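Local atomic coordinates of glutathione reductase (Bartonella henselae, PDB entry 3O0H), a protein that probably catalyses the NADPH-dependent reduction of glutathione disulfide to glutathione by way of a tightly bound FAD and a redox-active disulfide. Residues 293-297 against 298-302; 122-126 against 127-131; 374-378 against 379-383. One frame throughout, in Å; residues are numbered along the deposited sequence.

Interaction 1: 293-297 against 298-302; sequences LGLER and AGVKV
Leu295 meets Val300 and Val302 through both methyls of its fork, while its carbonyl oxygen takes the amide of Val300, just past the short helical turn. The polar part is all backbone. Leu295 O takes the N-H of Val300 at 3.1 Å, a fairly straight bond (158°). The amide of Ala298 divides itself weakly between two acceptors, Gly294 O at 3.3 Å and Leu295 O at 3.1 Å. Gly299, with positive phi (76°), breaks the helical run and turns the chain back so that the Val300 amide can reach Leu295 O. The apolar part lies beside this turn. Leu295 CG stands anti to the carbonyl carbon (chi1 -69°), and the fork then opens toward the returning chain: CD2 rests on Val300 CB at 4.0 Å, and CD1 meets Val302 CG2 at 3.6 Å, the two side chains crossing at about a right angle. Phe138 and Ile160 touch Leu295 too, and Ile321 touches Ala298 and Val300, so the turn packs against neighbouring strands of the FAD-binding part; Leu293, just before it, touches FAD. Asn317 grips Gly299 O and Lys301 N with its amide. With one carbonyl holding the Val300 amide firmly and that of Ala298 weakly, and one leucine side chain touching two valines, the helix end is closed by polar and apolar contacts of the same residue, Leu295.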
loop_
_atom_site.group_PDB
_atom_site.type_symbol
_atom_site.label_atom_id
_atom_site.label_comp_id
_atom_site.label_asym_id
_atom_site.label_seq_id
_atom_site.Cartn_x
_atom_site.Cartn_y
_atom_site.Cartn_z
ATOM N N LEU B 293 20.065 37.430 0.803
ATOM C CA LEU B 293 20.976 36.451 0.175
ATOM C C LEU B 293 22.016 37.090 -0.726
ATOM O O LEU B 293 22.958 36.433 -1.169
ATOM C CB LEU B 293 20.150 35.385 -0.596
ATOM C CG LEU B 293 20.829 34.218 -1.307
ATOM C CD1 LEU B 293 21.779 33.477 -0.347
ATOM C CD2 LEU B 293 19.805 33.235 -1.892
ATOM N N GLY B 294 21.847 38.369 -1.043
ATOM C CA GLY B 294 22.763 39.069 -1.929
ATOM C C GLY B 294 22.436 38.802 -3.363
ATOM O O GLY B 294 23.256 39.044 -4.244
ATOM N N LEU B 295 21.225 38.333 -3.650
ATOM C CA LEU B 295 20.887 38.052 -5.077
ATOM C C LEU B 295 20.989 39.307 -5.918
ATOM O O LEU B 295 21.325 39.254 -7.112
ATOM C CB LEU B 295 19.492 37.422 -5.197
ATOM C CG LEU B 295 19.422 36.020 -4.633
ATOM C CD1 LEU B 295 17.931 35.563 -4.527
ATOM C CD2 LEU B 295 20.303 35.011 -5.436
ATOM N N GLU B 296 20.702 40.450 -5.311
ATOM C CA GLU B 296 20.804 41.734 -5.998
ATOM C C GLU B 296 22.258 42.122 -6.342
ATOM O O GLU B 296 22.499 42.848 -7.260
ATOM C CB GLU B 296 20.107 42.844 -5.200
ATOM C CG GLU B 296 20.758 43.160 -3.863
ATOM C CD GLU B 296 20.474 42.169 -2.745
ATOM O OE1 GLU B 296 19.829 41.100 -2.910
ATOM O OE2 GLU B 296 20.910 42.486 -1.637
ATOM N N ARG B 297 23.214 41.590 -5.603
ATOM C CA ARG B 297 24.623 41.741 -5.964
ATOM C C ARG B 297 25.007 40.892 -7.166
ATOM O O ARG B 297 25.835 41.296 -7.968
ATOM C CB ARG B 297 25.482 41.372 -4.774
ATOM C CG ARG B 297 25.606 42.539 -3.781
ATOM C CD ARG B 297 26.015 41.975 -2.465
ATOM N NE ARG B 297 26.271 42.941 -1.391
ATOM C CZ ARG B 297 27.469 43.323 -0.958
ATOM N NH1 ARG B 297 28.598 42.951 -1.551
ATOM N NH2 ARG B 297 27.529 44.125 0.066
ATOM N N ALA B 298 24.379 39.729 -7.307
ATOM C CA ALA B 298 24.666 38.837 -8.441
ATOM C C ALA B 298 23.865 39.180 -9.659
ATOM O O ALA B 298 24.130 38.654 -10.752
ATOM C CB ALA B 298 24.414 37.411 -8.058
ATOM N N GLY B 299 22.855 40.028 -9.510
ATOM C CA GLY B 299 21.962 40.325 -10.631
ATOM C C GLY B 299 20.931 39.240 -10.955
ATOM O O GLY B 299 20.356 39.231 -12.059
ATOM N N VAL B 300 20.641 38.375 -9.977
ATOM C CA VAL B 300 19.716 37.243 -10.178
ATOM C C VAL B 300 18.288 37.701 -10.012
ATOM O O VAL B 300 17.934 38.299 -8.994
ATOM C CB VAL B 300 20.022 36.077 -9.235
ATOM C CG1 VAL B 300 18.839 35.050 -9.188
ATOM C CG2 VAL B 300 21.388 35.403 -9.618
ATOM N N LYS B 301 17.464 37.408 -10.997
ATOM C CA LYS B 301 16.074 37.857 -10.992
ATOM C C LYS B 301 15.191 37.020 -10.036
ATOM O O LYS B 301 15.219 35.782 -10.033
ATOM C CB LYS B 301 15.526 37.863 -12.424
ATOM C CG LYS B 301 14.006 37.942 -12.569
ATOM C CD LYS B 301 13.524 39.327 -12.763
ATOM C CE LYS B 301 12.004 39.418 -12.702
ATOM N NZ LYS B 301 11.634 40.845 -12.600
ATOM N N VAL B 302 14.432 37.741 -9.223
ATOM C CA VAL B 302 13.487 37.200 -8.284
ATOM C C VAL B 302 12.121 37.813 -8.595
ATOM O O VAL B 302 12.022 38.997 -8.831
ATOM C CB VAL B 302 13.886 37.564 -6.864
ATOM C CG1 VAL B 302 12.865 37.040 -5.852
ATOM C CG2 VAL B 302 15.316 37.031 -6.572
#

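Interaction 2: 122-126 against 127-131; sequences EGLQN and SNVHI
The carboxamide of Gln125 has the CD1 methyl of Ile131 to one side of its plane, displaced toward the NE2 flank, with CD1 3.8 Å from NE2. A water beyond NE2, a little to the other side of that plane, accepts from Gln125 NE2 at 3.2 Å and from Ile131 N at 3.0 Å, bridging side chain and strand. The extended Gln125 chain crosses Ile131 at about a right angle. Leu124 reaches the same methyl, its CD1 lying 3.9 Å from Ile131 CD1. Along the intervening backbone, Leu124 to Val129, a Schellman motif ends helix 102-126: Val129 N binds Leu124 O at 3.0 Å, and Asn128 N binds Gln125 O at 3.0 Å. Asn128 is the C-prime residue, and its positive phi (63°) swings the chain from helix into strand 130-132, which joins the parallel sheet of a Rossmann-type fold beside strand 52-55. Val129 CB sits 3.3 Å from Leu124 O, close against the acceptor of its own amide. Ser127 N is held weakly by Gly123 O and Leu124 O, whereas its OG bonds to Arg43 O of helix 36-47. Leu124 also packs on Val39 and Ala42 of that helix and on Ile54.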
loop_
_atom_site.group_PDB
_atom_site.type_symbol
_atom_site.label_atom_id
_atom_site.label_comp_id
_atom_site.label_asym_id
_atom_site.label_seq_id
_atom_site.Cartn_x
_atom_site.Cartn_y
_atom_site.Cartn_z
ATOM N N GLU B 122 28.476 12.343 5.209
ATOM C CA GLU B 122 29.402 11.337 4.652
ATOM C C GLU B 122 29.328 11.258 3.126
ATOM O O GLU B 122 30.335 11.113 2.440
ATOM C CB GLU B 122 29.061 9.944 5.164
ATOM C CG GLU B 122 29.626 9.575 6.472
ATOM C CD GLU B 122 30.023 8.089 6.537
ATOM O OE1 GLU B 122 29.552 7.228 5.746
ATOM O OE2 GLU B 122 30.834 7.785 7.390
ATOM N N GLY B 123 28.115 11.307 2.603
ATOM C CA GLY B 123 27.922 11.249 1.146
ATOM C C GLY B 123 28.590 12.416 0.456
ATOM O O GLY B 123 29.232 12.252 -0.574
ATOM N N LEU B 124 28.465 13.590 1.045
ATOM C CA LEU B 124 29.123 14.799 0.516
ATOM C C LEU B 124 30.619 14.628 0.567
ATOM O O LEU B 124 31.333 14.895 -0.395
ATOM C CB LEU B 124 28.741 16.021 1.328
ATOM C CG LEU B 124 27.313 16.511 1.211
ATOM C CD1 LEU B 124 26.936 17.543 2.282
ATOM C CD2 LEU B 124 27.083 17.076 -0.195
ATOM N N GLN B 125 31.109 14.120 1.684
ATOM C CA GLN B 125 32.552 13.999 1.888
ATOM C C GLN B 125 33.173 12.894 1.077
ATOM O O GLN B 125 34.310 13.053 0.659
ATOM C CB GLN B 125 32.861 13.853 3.383
ATOM C CG GLN B 125 32.396 15.136 4.116
ATOM C CD GLN B 125 32.549 15.078 5.624
ATOM O OE1 GLN B 125 32.528 13.997 6.239
ATOM N NE2 GLN B 125 32.748 16.262 6.224
ATOM N N ASN B 126 32.430 11.801 0.837
ATOM C CA ASN B 126 32.880 10.726 -0.068
ATOM C C ASN B 126 33.102 11.260 -1.480
ATOM O O ASN B 126 33.924 10.719 -2.224
ATOM C CB ASN B 126 31.863 9.566 -0.237
ATOM C CG ASN B 126 31.626 8.754 1.010
ATOM O OD1 ASN B 126 32.456 8.672 1.922
ATOM N ND2 ASN B 126 30.449 8.101 1.037
ATOM N N SER B 127 32.316 12.271 -1.865
ATOM C CA SER B 127 32.459 12.933 -3.154
ATOM C C SER B 127 33.385 14.138 -3.122
ATOM O O SER B 127 33.327 14.954 -4.044
ATOM C CB SER B 127 31.099 13.464 -3.625
ATOM O OG SER B 127 30.292 12.390 -3.997
ATOM N N ASN B 128 34.181 14.254 -2.046
ATOM C CA ASN B 128 35.205 15.307 -1.848
ATOM C C ASN B 128 34.614 16.717 -1.787
ATOM O O ASN B 128 35.332 17.679 -1.936
ATOM C CB ASN B 128 36.298 15.219 -2.918
ATOM C CG ASN B 128 36.897 13.821 -3.008
ATOM O OD1 ASN B 128 37.004 13.243 -4.094
ATOM N ND2 ASN B 128 37.238 13.250 -1.848
ATOM N N VAL B 129 33.325 16.840 -1.502
ATOM C CA VAL B 129 32.727 18.159 -1.386
ATOM C C VAL B 129 33.175 18.811 -0.071
ATOM O O VAL B 129 33.078 18.162 0.985
ATOM C CB VAL B 129 31.195 18.037 -1.400
ATOM C CG1 VAL B 129 30.520 19.427 -1.176
ATOM C CG2 VAL B 129 30.759 17.396 -2.718
ATOM N N HIS B 130 33.658 20.059 -0.112
ATOM C CA HIS B 130 34.011 20.752 1.118
ATOM C C HIS B 130 32.779 21.420 1.739
ATOM O O HIS B 130 32.118 22.195 1.062
ATOM C CB HIS B 130 35.092 21.795 0.940
ATOM C CG HIS B 130 35.572 22.337 2.258
ATOM N ND1 HIS B 130 36.473 21.661 3.051
ATOM C CD2 HIS B 130 35.213 23.440 2.960
ATOM C CE1 HIS B 130 36.673 22.337 4.172
ATOM N NE2 HIS B 130 35.909 23.419 4.144
ATOM N N ILE B 131 32.491 21.087 3.007
ATOM C CA ILE B 131 31.317 21.579 3.737
ATOM C C ILE B 131 31.723 22.803 4.551
ATOM O O ILE B 131 32.569 22.700 5.444
ATOM C CB ILE B 131 30.727 20.520 4.703
ATOM C CG1 ILE B 131 30.168 19.314 3.930
ATOM C CG2 ILE B 131 29.580 21.101 5.542
ATOM C CD1 ILE B 131 29.820 18.135 4.816
HETATM O O HOH W 1 33.693 18.853 4.578
#

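Interaction 3: 374-378 against 379-383; sequences VGLSE and EDALH
Ser377 caps the helix that carries Asp380: its OG accepts the Asp380 N-H at 3.1 Å in a nearly straight bond (163°). With chi1 at 69°, OG lies between the backbone N and the carbonyl carbon of its own residue, where it faces the first turn. The main chain adds two regular helical bonds, Ala381 N to Ser377 O at 2.9 Å and Leu382 N to Glu378 O at 3.1 Å. In place of the direct return bond of a capping box, one water accepts from Ser377 N at 2.9 Å and donates to Asp380 OD2 at 2.7 Å, linking the cap residue to the aspartate it serves. Leu376, one residue before the cap, lays its side chain along the turn, CB 4.2 Å from Ala381 CB, the pairing known as a hydrophobic staple. At the far end of the segment His383 ND1 donates to Glu379 O from above the carbonyl plane, and Leu382 CD1 lies over the centre of the His383 ring, 3.8 Å above it.

Outside this shell the extended Glu378 side chain leaves the helix to form a salt bridge with Lys412 and accept from the hydroxyls of Tyr474 and Tyr476, on strands of the antiparallel sheet. His426 holds Leu376 O, and Asp231 takes the Glu378 amide. The amides of Ser377, Glu378 and Asp380 are thus met by a water, Asp231 and the serine hydroxyl, and the acidic groups at this helix start would be expected to suit its dipole.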
loop_
_atom_site.group_PDB
_atom_site.type_symbol
_atom_site.label_atom_id
_atom_site.label_comp_id
_atom_site.label_asym_id
_atom_site.label_seq_id
_atom_site.Cartn_x
_atom_site.Cartn_y
_atom_site.Cartn_z
ATOM N N VAL B 374 -3.456 12.300 -7.132
ATOM C CA VAL B 374 -2.685 12.533 -8.368
ATOM C C VAL B 374 -3.620 12.996 -9.447
ATOM O O VAL B 374 -4.732 12.512 -9.567
ATOM C CB VAL B 374 -1.881 11.237 -8.794
ATOM C CG1 VAL B 374 -2.756 10.033 -8.915
ATOM C CG2 VAL B 374 -1.070 11.444 -10.061
ATOM N N GLY B 375 -3.170 13.944 -10.242
ATOM C CA GLY B 375 -3.980 14.453 -11.349
ATOM C C GLY B 375 -5.150 15.307 -10.906
ATOM O O GLY B 375 -5.129 15.892 -9.830
ATOM N N LEU B 376 -6.165 15.368 -11.750
ATOM C CA LEU B 376 -7.217 16.360 -11.605
ATOM C C LEU B 376 -8.297 15.964 -10.613
ATOM O O LEU B 376 -8.848 14.858 -10.673
ATOM C CB LEU B 376 -7.880 16.614 -12.932
ATOM C CG LEU B 376 -6.979 17.197 -14.035
ATOM C CD1 LEU B 376 -7.762 17.245 -15.296
ATOM C CD2 LEU B 376 -6.383 18.604 -13.647
ATOM N N SER B 377 -8.614 16.905 -9.729
ATOM C CA SER B 377 -9.869 16.832 -8.946
ATOM C C SER B 377 -11.078 16.703 -9.846
ATOM O O SER B 377 -11.089 17.084 -11.027
ATOM C CB SER B 377 -10.034 18.086 -8.088
ATOM O OG SER B 377 -10.281 19.214 -8.941
ATOM N N GLU B 378 -12.130 16.161 -9.276
ATOM C CA GLU B 378 -13.375 16.051 -9.966
ATOM C C GLU B 378 -13.825 17.397 -10.571
ATOM O O GLU B 378 -14.206 17.484 -11.752
ATOM C CB GLU B 378 -14.406 15.458 -8.985
ATOM C CG GLU B 378 -15.776 15.395 -9.524
ATOM C CD GLU B 378 -16.706 14.468 -8.743
ATOM O OE1 GLU B 378 -16.283 13.746 -7.808
ATOM O OE2 GLU B 378 -17.872 14.449 -9.118
ATOM N N GLU B 379 -13.716 18.473 -9.803
ATOM C CA GLU B 379 -14.202 19.769 -10.268
ATOM C C GLU B 379 -13.315 20.341 -11.409
ATOM O O GLU B 379 -13.815 20.837 -12.409
ATOM C CB GLU B 379 -14.229 20.747 -9.088
ATOM C CG GLU B 379 -14.531 22.202 -9.454
ATOM C CD GLU B 379 -16.001 22.525 -9.679
ATOM O OE1 GLU B 379 -16.921 21.659 -9.567
ATOM O OE2 GLU B 379 -16.229 23.717 -9.963
ATOM N N ASP B 380 -12.001 20.279 -11.245
ATOM C CA ASP B 380 -11.118 20.731 -12.305
ATOM C C ASP B 380 -11.402 19.944 -13.586
ATOM O O ASP B 380 -11.497 20.543 -14.658
ATOM C CB ASP B 380 -9.657 20.609 -11.887
ATOM C CG ASP B 380 -9.222 21.708 -10.906
ATOM O OD1 ASP B 380 -9.961 22.703 -10.752
ATOM O OD2 ASP B 380 -8.137 21.583 -10.324
ATOM N N ALA B 381 -11.590 18.630 -13.464
ATOM C CA ALA B 381 -11.834 17.763 -14.617
ATOM C C ALA B 381 -13.111 18.151 -15.401
ATOM O O ALA B 381 -13.095 18.236 -16.621
ATOM C CB ALA B 381 -11.890 16.320 -14.204
ATOM N N LEU B 382 -14.196 18.427 -14.666
ATOM C CA LEU B 382 -15.492 18.655 -15.284
ATOM C C LEU B 382 -15.532 19.960 -16.080
ATOM O O LEU B 382 -16.320 20.074 -17.016
ATOM C CB LEU B 382 -16.628 18.532 -14.248
ATOM C CG LEU B 382 -16.887 19.597 -13.167
ATOM C CD1 LEU B 382 -17.666 20.802 -13.682
ATOM C CD2 LEU B 382 -17.617 18.966 -11.963
ATOM N N HIS B 383 -14.670 20.919 -15.733
ATOM C CA HIS B 383 -14.486 22.127 -16.548
ATOM C C HIS B 383 -13.539 21.929 -17.728
ATOM O O HIS B 383 -13.679 22.590 -18.764
ATOM C CB HIS B 383 -13.965 23.263 -15.684
ATOM C CG HIS B 383 -14.993 23.810 -14.756
ATOM N ND1 HIS B 383 -14.995 23.550 -13.402
ATOM C CD2 HIS B 383 -16.087 24.568 -14.997
ATOM C CE1 HIS B 383 -16.034 24.145 -12.849
ATOM N NE2 HIS B 383 -16.717 24.761 -13.793
HETATM O O HOH W 2 -6.941 19.251 -9.716
#

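How the interactions relate
From the N terminus the order is interaction 2, interaction 1, interaction 3. They run in series; none nests in or crosses another, and each closes only a local turn. Residues 122-131 lead a long helix into strand 130-132 at one edge of the parallel sheet. Residues 293-302 close a short helix near strands 136-138, 158-160 and 321-323, in the same nucleotide-disulphide oxidoreductase region as interaction 2, its centre about 27 Å from that of interaction 2. Residues 374-383 pass from strand 371-375 into helix 378-384 in the dimerisation domain, about 44 Å between centres from interaction 2, on the opposite side of the chain's centre. Two contacts therefore end helices and the third starts one.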